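Local coordinates for protein condensin complex subunit 3 (Schizosaccharomyces pombe, PDB 5OQR) that serves as a regulatory subunit of condensin, the complex required to convert interphase chromatin into condensed, mitotic-like chromosomes, at residues Ile569-Leu574 and Asp601-Lys606; Lys83-Gly88 and Tyr98-Ile103; Glu344-Ser349 and Asp357-Ile362. All coordinates share one frame; numbering follows the deposited sequence.

In the fold
From the N terminus, the all-helical chain meets interaction 2 first, where helix 78-86 and its turn close a short loop against helix 94-108 within HEAT 2. Interaction 3 follows, with helix 336-348 turning back onto helix 356-372 across another short connection; its centre lies about 68 Å from that of interaction 2, on the opposite side of the chain's centre. Interaction 1 comes last and spans a longer loop, bringing helix 563-574 beside helix 601-613 with helix 580-597 between them in sequence. The three loops run in series, none enclosing or crossing another. Interactions 2 and 3 join consecutive helices, whereas interaction 1 skips one.

Interaction 1 of 3, residues Ile569-Leu574 and Asp601-Lys606; sequences ILFEAL and DELFLK
With CG anti to the carbonyl carbon in both F571 (chi1 -74°) and F604, each phenyl leans out beside its own backbone N, and the two rings reach into the space between helices 563-574 and 601-613 until they overlap. They form an offset stack, with centroids 4.5 Å apart and planes tilted by 24°. The overlap is partial: F604 presents its CD1-CE1 side over one face of F571, displaced toward the rim, and F604 CE1 comes within 3.5 Å of F571 CZ.

L603 approaches the same phenylalanine from another direction. Its CG is anti to the backbone N, and the side chain runs at about a right angle to that of F571, placing L603 CG 3.7 Å from F571 CZ at the ring's edge. On the far side of the stack, L570 crosses F604 at about a right angle, with L570 CB 3.9 Å from F604 CE1 and L570 CD1 near F604 CZ. The side chains thus meet through carbon, F571 lying between the leucine at its edge and the partner ring over its face. An alanine in place of F571 is likely to cost F604 its stacking partner, leave L603 without the ring edge it packs on, and open a gap between the helices.

Helix 580-597 backs the buried side: L570 packs on A589 and L593, and F604 on I590. F571 also touches P607, one turn along from L603.

The short helical segments run in nearly the same direction, 11° apart, with axes 11.6 Å from each other at closest approach. Two parallel helices side by side, with the intervening helix packed against both, are consistent with the layered alpha solenoid formed by HEAT-type repeats.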
loop_
_atom_site.group_PDB
_atom_site.type_symbol
_atom_site.label_atom_id
_atom_site.label_comp_id
_atom_site.label_asym_id
_atom_site.label_seq_id
_atom_site.Cartn_x
_atom_site.Cartn_y
_atom_site.Cartn_z
ATOM N N ILE A 569 -2.884 -31.079 1.673
ATOM C CA ILE A 569 -2.731 -30.191 2.821
ATOM C C ILE A 569 -2.683 -28.739 2.370
ATOM O O ILE A 569 -3.126 -27.844 3.097
ATOM C CB ILE A 569 -1.488 -30.567 3.652
ATOM C CG1 ILE A 569 -0.196 -30.300 2.875
ATOM C CG2 ILE A 569 -1.550 -32.030 4.064
ATOM C CD1 ILE A 569 1.037 -30.339 3.728
ATOM N N LEU A 570 -2.154 -28.479 1.173
ATOM C CA LEU A 570 -2.171 -27.123 0.637
ATOM C C LEU A 570 -3.596 -26.662 0.354
ATOM O O LEU A 570 -3.930 -25.494 0.584
ATOM C CB LEU A 570 -1.319 -27.048 -0.629
ATOM C CG LEU A 570 0.196 -27.150 -0.437
ATOM C CD1 LEU A 570 0.894 -27.328 -1.772
ATOM C CD2 LEU A 570 0.733 -25.918 0.272
ATOM N N PHE A 571 -4.448 -27.560 -0.150
ATOM C CA PHE A 571 -5.858 -27.225 -0.324
ATOM C C PHE A 571 -6.528 -26.991 1.020
ATOM O O PHE A 571 -7.193 -25.969 1.228
ATOM C CB PHE A 571 -6.587 -28.342 -1.078
ATOM C CG PHE A 571 -6.270 -28.403 -2.538
ATOM C CD1 PHE A 571 -6.475 -27.304 -3.350
ATOM C CD2 PHE A 571 -5.783 -29.567 -3.104
ATOM C CE1 PHE A 571 -6.186 -27.361 -4.695
ATOM C CE2 PHE A 571 -5.493 -29.629 -4.448
ATOM C CZ PHE A 571 -5.697 -28.523 -5.244
ATOM N N GLU A 572 -6.372 -27.939 1.943
ATOM C CA GLU A 572 -7.014 -27.828 3.247
ATOM C C GLU A 572 -6.606 -26.539 3.947
ATOM O O GLU A 572 -7.450 -25.826 4.503
ATOM C CB GLU A 572 -6.659 -29.047 4.097
ATOM C CG GLU A 572 -7.544 -29.245 5.307
ATOM C CD GLU A 572 -7.249 -30.544 6.027
ATOM O OE1 GLU A 572 -7.411 -30.593 7.264
ATOM O OE2 GLU A 572 -6.849 -31.517 5.354
ATOM N N ALA A 573 -5.311 -26.218 3.924
ATOM C CA ALA A 573 -4.841 -24.988 4.553
ATOM C C ALA A 573 -5.525 -23.772 3.946
ATOM O O ALA A 573 -6.000 -22.886 4.663
ATOM C CB ALA A 573 -3.323 -24.869 4.408
ATOM N N LEU A 574 -5.583 -23.714 2.616
ATOM C CA LEU A 574 -6.139 -22.550 1.942
ATOM C C LEU A 574 -7.620 -22.360 2.238
ATOM O O LEU A 574 -8.121 -21.237 2.131
ATOM C CB LEU A 574 -5.915 -22.672 0.435
ATOM C CG LEU A 574 -6.394 -21.514 -0.439
ATOM C CD1 LEU A 574 -5.958 -20.173 0.118
ATOM C CD2 LEU A 574 -5.873 -21.694 -1.847
ATOM N N ASP A 601 -0.049 -25.780 -11.748
ATOM C CA ASP A 601 -0.724 -24.487 -11.816
ATOM C C ASP A 601 -2.217 -24.663 -12.054
ATOM O O ASP A 601 -3.045 -24.128 -11.314
ATOM C CB ASP A 601 -0.120 -23.629 -12.928
ATOM C CG ASP A 601 1.388 -23.627 -12.912
ATOM O OD1 ASP A 601 1.976 -24.676 -12.590
ATOM O OD2 ASP A 601 1.987 -22.579 -13.229
ATOM N N GLU A 602 -2.568 -25.426 -13.091
ATOM C CA GLU A 602 -3.967 -25.624 -13.456
ATOM C C GLU A 602 -4.800 -26.044 -12.254
ATOM O O GLU A 602 -5.920 -25.556 -12.060
ATOM C CB GLU A 602 -4.079 -26.678 -14.561
ATOM C CG GLU A 602 -3.011 -26.593 -15.653
ATOM C CD GLU A 602 -1.733 -27.344 -15.303
ATOM O OE1 GLU A 602 -1.795 -28.285 -14.483
ATOM O OE2 GLU A 602 -0.663 -26.977 -15.833
ATOM N N LEU A 603 -4.267 -26.947 -11.432
ATOM C CA LEU A 603 -5.042 -27.507 -10.330
ATOM C C LEU A 603 -5.255 -26.485 -9.220
ATOM O O LEU A 603 -6.319 -26.460 -8.591
ATOM C CB LEU A 603 -4.341 -28.754 -9.791
ATOM C CG LEU A 603 -5.087 -29.534 -8.707
ATOM C CD1 LEU A 603 -6.324 -30.208 -9.274
ATOM C CD2 LEU A 603 -4.168 -30.555 -8.050
ATOM N N PHE A 604 -4.263 -25.636 -8.963
ATOM C CA PHE A 604 -4.354 -24.666 -7.877
ATOM C C PHE A 604 -4.882 -23.316 -8.328
ATOM O O PHE A 604 -5.454 -22.582 -7.515
ATOM C CB PHE A 604 -2.980 -24.471 -7.226
ATOM C CG PHE A 604 -2.553 -25.614 -6.356
ATOM C CD1 PHE A 604 -3.123 -25.801 -5.113
ATOM C CD2 PHE A 604 -1.580 -26.498 -6.780
ATOM C CE1 PHE A 604 -2.737 -26.851 -4.309
ATOM C CE2 PHE A 604 -1.188 -27.549 -5.981
ATOM C CZ PHE A 604 -1.767 -27.727 -4.744
ATOM N N LEU A 605 -4.703 -22.969 -9.602
ATOM C CA LEU A 605 -5.068 -21.635 -10.065
ATOM C C LEU A 605 -6.539 -21.333 -9.803
ATOM O O LEU A 605 -6.895 -20.205 -9.448
ATOM C CB LEU A 605 -4.748 -21.509 -11.555
ATOM C CG LEU A 605 -4.136 -20.233 -12.135
ATOM C CD1 LEU A 605 -3.220 -19.501 -11.173
ATOM C CD2 LEU A 605 -3.362 -20.613 -13.390
ATOM N N LYS A 606 -7.412 -22.333 -9.965
ATOM C CA LYS A 606 -8.838 -22.090 -9.753
ATOM C C LYS A 606 -9.175 -21.984 -8.272
ATOM O O LYS A 606 -9.805 -20.989 -7.876
ATOM C CB LYS A 606 -9.661 -23.170 -10.463
ATOM C CG LYS A 606 -11.168 -23.011 -10.333
ATOM C CD LYS A 606 -11.859 -24.361 -10.323
ATOM C CE LYS A 606 -13.364 -24.211 -10.188
ATOM N NZ LYS A 606 -14.001 -25.430 -9.624
#

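Interaction 2 of 3, residues Lys83-Gly88 and Tyr98-Ile103; sequences KHILRG and YRCCQI
I85 and G88 face C100 and I103 across the interior of HEAT 2, the repeat that holds helix 78-86, a short turn and helix 94-108. As in HEAT repeats generally, the two helices are joined by apolar side chains, and every residue that touches across this contact is buried.

Along the first segment, H84 takes no part across the contact; its NE2 is hydrogen-bonded to N42 OD1, tying the helix to the preceding part of the chain. I85 comes next and does most of the work, using both of its branches. CG2, anti to the backbone N, lies 3.5 Å from C100 SG, while the longer CG1 arm (chi1 -54°) carries CD1 to I103. There I85 CD1 meets I103 CG2 at 3.5 Å, methyl against methyl, the two side chains crossing at about a right angle. L41 of helix 33-42 touches both isoleucines and so extends this small apolar cluster beyond the repeat. R87 points away from helix 94-108; its guanidinium lies with one face over H84 CA, and it packs on an aromatic side chain of another protein's chain.

At G88 the chain has tightened into a 3-10 turn, with G88 N bonded to I85 O at 3.1 Å. Lacking a side chain, the glycine lets its CA come to 3.8 Å from C100 SG, so the sulfur sits against I85 and the turn together.

On helix 94-108, the buried R99 gives its NE to V47 O. Its NH1 donates to Q102 OE1, 2.8 Å away, in the carbonyl plane and on a lone pair, with an N-H...O angle of 160°.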
loop_
_atom_site.group_PDB
_atom_site.type_symbol
_atom_site.label_atom_id
_atom_site.label_comp_id
_atom_site.label_asym_id
_atom_site.label_seq_id
_atom_site.Cartn_x
_atom_site.Cartn_y
_atom_site.Cartn_z
ATOM N N LYS A 83 -27.712 37.879 0.572
ATOM C CA LYS A 83 -29.156 37.687 0.563
ATOM C C LYS A 83 -29.675 37.484 -0.855
ATOM O O LYS A 83 -30.598 36.691 -1.080
ATOM C CB LYS A 83 -29.849 38.881 1.216
ATOM C CG LYS A 83 -29.684 38.946 2.727
ATOM C CD LYS A 83 -30.731 39.848 3.355
ATOM C CE LYS A 83 -32.099 39.179 3.381
ATOM N NZ LYS A 83 -33.202 40.154 3.174
ATOM N N HIS A 84 -29.098 38.194 -1.825
ATOM C CA HIS A 84 -29.557 38.066 -3.203
ATOM C C HIS A 84 -29.171 36.717 -3.795
ATOM O O HIS A 84 -29.963 36.101 -4.518
ATOM C CB HIS A 84 -28.983 39.198 -4.057
ATOM C CG HIS A 84 -29.177 38.997 -5.528
ATOM N ND1 HIS A 84 -30.279 39.474 -6.207
ATOM C CD2 HIS A 84 -28.415 38.363 -6.449
ATOM C CE1 HIS A 84 -30.183 39.146 -7.483
ATOM N NE2 HIS A 84 -29.061 38.470 -7.657
ATOM N N ILE A 85 -27.962 36.242 -3.500
ATOM C CA ILE A 85 -27.438 35.058 -4.168
ATOM C C ILE A 85 -27.849 33.758 -3.485
ATOM O O ILE A 85 -27.887 32.711 -4.147
ATOM C CB ILE A 85 -25.905 35.139 -4.262
ATOM C CG1 ILE A 85 -25.487 36.453 -4.926
ATOM C CG2 ILE A 85 -25.350 33.970 -5.070
ATOM C CD1 ILE A 85 -24.041 36.772 -4.744
ATOM N N LEU A 86 -28.159 33.789 -2.187
ATOM C CA LEU A 86 -28.591 32.570 -1.514
ATOM C C LEU A 86 -29.886 32.030 -2.099
ATOM O O LEU A 86 -30.156 30.830 -1.977
ATOM C CB LEU A 86 -28.753 32.820 -0.010
ATOM C CG LEU A 86 -29.773 33.855 0.477
ATOM C CD1 LEU A 86 -31.200 33.306 0.511
ATOM C CD2 LEU A 86 -29.374 34.343 1.859
ATOM N N ARG A 87 -30.693 32.884 -2.732
ATOM C CA ARG A 87 -31.935 32.419 -3.336
ATOM C C ARG A 87 -31.670 31.353 -4.390
ATOM O O ARG A 87 -32.518 30.486 -4.624
ATOM C CB ARG A 87 -32.686 33.595 -3.964
ATOM C CG ARG A 87 -32.933 34.796 -3.061
ATOM C CD ARG A 87 -33.120 36.052 -3.909
ATOM N NE ARG A 87 -33.234 37.269 -3.109
ATOM C CZ ARG A 87 -33.088 38.500 -3.593
ATOM N NH1 ARG A 87 -32.806 38.688 -4.876
ATOM N NH2 ARG A 87 -33.210 39.548 -2.790
ATOM N N GLY A 88 -30.505 31.401 -5.034
ATOM C CA GLY A 88 -30.169 30.496 -6.110
ATOM C C GLY A 88 -29.559 29.180 -5.693
ATOM O O GLY A 88 -29.237 28.359 -6.558
ATOM N N TYR A 98 -23.539 26.125 -8.872
ATOM C CA TYR A 98 -22.095 26.126 -8.672
ATOM C C TYR A 98 -21.558 27.544 -8.528
ATOM O O TYR A 98 -20.704 27.805 -7.675
ATOM C CB TYR A 98 -21.414 25.396 -9.830
ATOM C CG TYR A 98 -20.001 25.846 -10.118
ATOM C CD1 TYR A 98 -18.945 25.433 -9.321
ATOM C CD2 TYR A 98 -19.723 26.670 -11.198
ATOM C CE1 TYR A 98 -17.651 25.837 -9.585
ATOM C CE2 TYR A 98 -18.433 27.080 -11.471
ATOM C CZ TYR A 98 -17.401 26.660 -10.661
ATOM O OH TYR A 98 -16.114 27.064 -10.929
ATOM N N ARG A 99 -22.049 28.476 -9.348
ATOM C CA ARG A 99 -21.627 29.866 -9.211
ATOM C C ARG A 99 -22.095 30.451 -7.885
ATOM O O ARG A 99 -21.328 31.136 -7.199
ATOM C CB ARG A 99 -22.156 30.697 -10.381
ATOM C CG ARG A 99 -21.592 30.303 -11.741
ATOM C CD ARG A 99 -20.096 30.557 -11.834
ATOM N NE ARG A 99 -19.569 30.235 -13.157
ATOM C CZ ARG A 99 -18.274 30.176 -13.455
ATOM N NH1 ARG A 99 -17.360 30.414 -12.522
ATOM N NH2 ARG A 99 -17.891 29.875 -14.687
ATOM N N CYS A 100 -23.346 30.190 -7.504
ATOM C CA CYS A 100 -23.846 30.686 -6.225
ATOM C C CYS A 100 -22.953 30.229 -5.079
ATOM O O CYS A 100 -22.516 31.041 -4.256
ATOM C CB CYS A 100 -25.285 30.217 -6.008
ATOM S SG CYS A 100 -26.531 31.208 -6.866
ATOM N N CYS A 101 -22.671 28.926 -5.009
ATOM C CA CYS A 101 -21.760 28.428 -3.985
ATOM C C CYS A 101 -20.370 29.023 -4.156
ATOM O O CYS A 101 -19.708 29.371 -3.171
ATOM C CB CYS A 101 -21.699 26.902 -4.037
ATOM S SG CYS A 101 -23.234 26.086 -3.551
ATOM N N GLN A 102 -19.909 29.146 -5.402
ATOM C CA GLN A 102 -18.607 29.752 -5.659
ATOM C C GLN A 102 -18.548 31.169 -5.108
ATOM O O GLN A 102 -17.599 31.538 -4.406
ATOM C CB GLN A 102 -18.321 29.746 -7.161
ATOM C CG GLN A 102 -16.959 30.300 -7.545
ATOM C CD GLN A 102 -16.773 30.386 -9.045
ATOM O OE1 GLN A 102 -17.725 30.626 -9.786
ATOM N NE2 GLN A 102 -15.543 30.188 -9.503
ATOM N N ILE A 103 -19.561 31.980 -5.413
ATOM C CA ILE A 103 -19.562 33.370 -4.969
ATOM C C ILE A 103 -19.669 33.442 -3.451
ATOM O O ILE A 103 -18.874 34.116 -2.788
ATOM C CB ILE A 103 -20.701 34.150 -5.651
ATOM C CG1 ILE A 103 -20.523 34.130 -7.172
ATOM C CG2 ILE A 103 -20.727 35.593 -5.160
ATOM C CD1 ILE A 103 -21.747 34.581 -7.938
#

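Interaction 3 of 3, residues Glu344-Ser349 and Asp357-Ile362; sequences ERQYVS and DESCFI
Q346 lies crosswise to I362, their side chains meeting at about a right angle between the end of helix 336-348 and the early turns of helix 356-372. The glutamine chain is bent at chi2 (62°), which folds its amide broadside to the isoleucine. I362 CG2 stands almost directly above the amide carbon, 3.6 Å from Q346 CD, and is 3.7 Å from Q346 NE2. I362 CD1 lies on the same side of the amide plane, nearer the oxygen, at 3.5 Å from Q346 OE1. One flat polar group is therefore spread over two methyls, and Q346 CG adds to the packing 3.8 Å from I362 CG2.

The isoleucine's first torsion sets its two branches apart, with CG2 anti to the backbone N and CG1 anti to the carbonyl carbon (chi1 -64°), and an extended chi2 (166°) carries CD1 out to the amide oxygen.

S359, one turn before I362, approaches the oxygen end of the same group. Its OG is 3.2 Å from Q346 OE1, but that link is not settled: the hydroxyl has a single proton and is hydrogen-bonded to S355 O, just ahead of helix 356-372, and the placing of OG in the model is somewhat uncertain. The carbon packing on I362 is the surer part of the contact. The CB of S349 also points toward the 357-362 segment.

A hydrogen bond between S349 O and S355 OG spans the connection between the two helices. I362 also touches S311 of helix 308-324, on which F361 packs through A308 and L312, while Y347 packs on S391 of helix 378-394 and bonds H405 NE2 through its OH, so this helical pair sits between its neighbours in an all-helical array.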
loop_
_atom_site.group_PDB
_atom_site.type_symbol
_atom_site.label_atom_id
_atom_site.label_comp_id
_atom_site.label_asym_id
_atom_site.label_seq_id
_atom_site.Cartn_x
_atom_site.Cartn_y
_atom_site.Cartn_z
ATOM N N GLU A 344 31.549 -5.433 23.847
ATOM C CA GLU A 344 31.794 -6.107 25.118
ATOM C C GLU A 344 31.467 -5.214 26.309
ATOM O O GLU A 344 30.990 -5.710 27.335
ATOM C CB GLU A 344 33.235 -6.602 25.180
ATOM C CG GLU A 344 33.500 -7.732 24.196
ATOM C CD GLU A 344 34.443 -8.782 24.730
ATOM O OE1 GLU A 344 35.667 -8.623 24.545
ATOM O OE2 GLU A 344 33.960 -9.765 25.335
ATOM N N ARG A 345 31.701 -3.905 26.200
ATOM C CA ARG A 345 31.206 -2.994 27.226
ATOM C C ARG A 345 29.699 -3.122 27.379
ATOM O O ARG A 345 29.170 -3.053 28.494
ATOM C CB ARG A 345 31.567 -1.549 26.884
ATOM C CG ARG A 345 33.043 -1.242 26.875
ATOM C CD ARG A 345 33.288 0.245 26.684
ATOM N NE ARG A 345 33.068 1.012 27.911
ATOM C CZ ARG A 345 32.017 1.792 28.153
ATOM N NH1 ARG A 345 31.053 1.942 27.254
ATOM N NH2 ARG A 345 31.936 2.439 29.308
ATOM N N GLN A 346 28.989 -3.303 26.264
ATOM C CA GLN A 346 27.534 -3.336 26.306
ATOM C C GLN A 346 27.017 -4.617 26.944
ATOM O O GLN A 346 25.945 -4.610 27.557
ATOM C CB GLN A 346 26.977 -3.173 24.890
ATOM C CG GLN A 346 25.624 -2.487 24.827
ATOM C CD GLN A 346 25.654 -1.068 25.360
ATOM O OE1 GLN A 346 24.781 -0.663 26.123
ATOM N NE2 GLN A 346 26.659 -0.303 24.958
ATOM N N TYR A 347 27.754 -5.723 26.814
ATOM C CA TYR A 347 27.385 -6.947 27.520
ATOM C C TYR A 347 27.219 -6.696 29.011
ATOM O O TYR A 347 26.322 -7.259 29.648
ATOM C CB TYR A 347 28.443 -8.027 27.301
ATOM C CG TYR A 347 28.518 -8.597 25.909
ATOM C CD1 TYR A 347 27.379 -8.766 25.135
ATOM C CD2 TYR A 347 29.736 -8.979 25.373
ATOM C CE1 TYR A 347 27.458 -9.293 23.864
ATOM C CE2 TYR A 347 29.826 -9.500 24.113
ATOM C CZ TYR A 347 28.686 -9.657 23.362
ATOM O OH TYR A 347 28.785 -10.183 22.102
ATOM N N VAL A 348 28.089 -5.867 29.589
ATOM C CA VAL A 348 28.009 -5.578 31.016
ATOM C C VAL A 348 26.632 -5.034 31.371
ATOM O O VAL A 348 26.046 -5.403 32.396
ATOM C CB VAL A 348 29.130 -4.601 31.422
ATOM C CG1 VAL A 348 29.021 -4.226 32.895
ATOM C CG2 VAL A 348 30.494 -5.208 31.134
ATOM N N SER A 349 26.092 -4.152 30.529
ATOM C CA SER A 349 24.788 -3.554 30.784
ATOM C C SER A 349 23.652 -4.567 30.742
ATOM O O SER A 349 22.544 -4.241 31.175
ATOM C CB SER A 349 24.522 -2.438 29.774
ATOM O OG SER A 349 25.351 -1.318 30.014
ATOM N N ASP A 357 16.677 -4.019 28.112
ATOM C CA ASP A 357 16.023 -3.913 26.812
ATOM C C ASP A 357 16.789 -2.984 25.879
ATOM O O ASP A 357 16.902 -3.256 24.678
ATOM C CB ASP A 357 14.585 -3.426 26.987
ATOM C CG ASP A 357 13.684 -4.476 27.611
ATOM O OD1 ASP A 357 14.003 -5.677 27.505
ATOM O OD2 ASP A 357 12.652 -4.098 28.204
ATOM N N GLU A 358 17.321 -1.881 26.407
ATOM C CA GLU A 358 18.053 -0.949 25.557
ATOM C C GLU A 358 19.367 -1.552 25.079
ATOM O O GLU A 358 19.758 -1.360 23.922
ATOM C CB GLU A 358 18.312 0.356 26.306
ATOM C CG GLU A 358 18.469 1.555 25.385
ATOM C CD GLU A 358 19.218 2.705 26.028
ATOM O OE1 GLU A 358 19.939 2.474 27.021
ATOM O OE2 GLU A 358 19.084 3.845 25.535
ATOM N N SER A 359 20.063 -2.285 25.951
ATOM C CA SER A 359 21.352 -2.854 25.573
ATOM C C SER A 359 21.194 -3.919 24.498
ATOM O O SER A 359 22.047 -4.043 23.613
ATOM C CB SER A 359 22.053 -3.433 26.803
ATOM O OG SER A 359 22.609 -2.404 27.599
ATOM N N CYS A 360 20.119 -4.705 24.560
ATOM C CA CYS A 360 19.841 -5.652 23.487
ATOM C C CYS A 360 19.717 -4.937 22.149
ATOM O O CYS A 360 20.254 -5.397 21.136
ATOM C CB CYS A 360 18.565 -6.434 23.792
ATOM S SG CYS A 360 18.721 -7.611 25.138
ATOM N N PHE A 361 19.020 -3.800 22.131
ATOM C CA PHE A 361 18.886 -3.028 20.903
ATOM C C PHE A 361 20.226 -2.454 20.464
ATOM O O PHE A 361 20.549 -2.466 19.271
ATOM C CB PHE A 361 17.860 -1.915 21.107
ATOM C CG PHE A 361 17.516 -1.167 19.853
ATOM C CD1 PHE A 361 16.716 -1.747 18.883
ATOM C CD2 PHE A 361 17.984 0.118 19.646
ATOM C CE1 PHE A 361 16.398 -1.063 17.730
ATOM C CE2 PHE A 361 17.666 0.807 18.495
ATOM C CZ PHE A 361 16.873 0.217 17.536
ATOM N N ILE A 362 21.019 -1.951 21.413
ATOM C CA ILE A 362 22.326 -1.387 21.078
ATOM C C ILE A 362 23.235 -2.462 20.498
ATOM O O ILE A 362 23.876 -2.265 19.461
ATOM C CB ILE A 362 22.953 -0.728 22.321
ATOM C CG1 ILE A 362 22.105 0.462 22.769
ATOM C CG2 ILE A 362 24.381 -0.275 22.036
ATOM C CD1 ILE A 362 22.440 0.970 24.152
#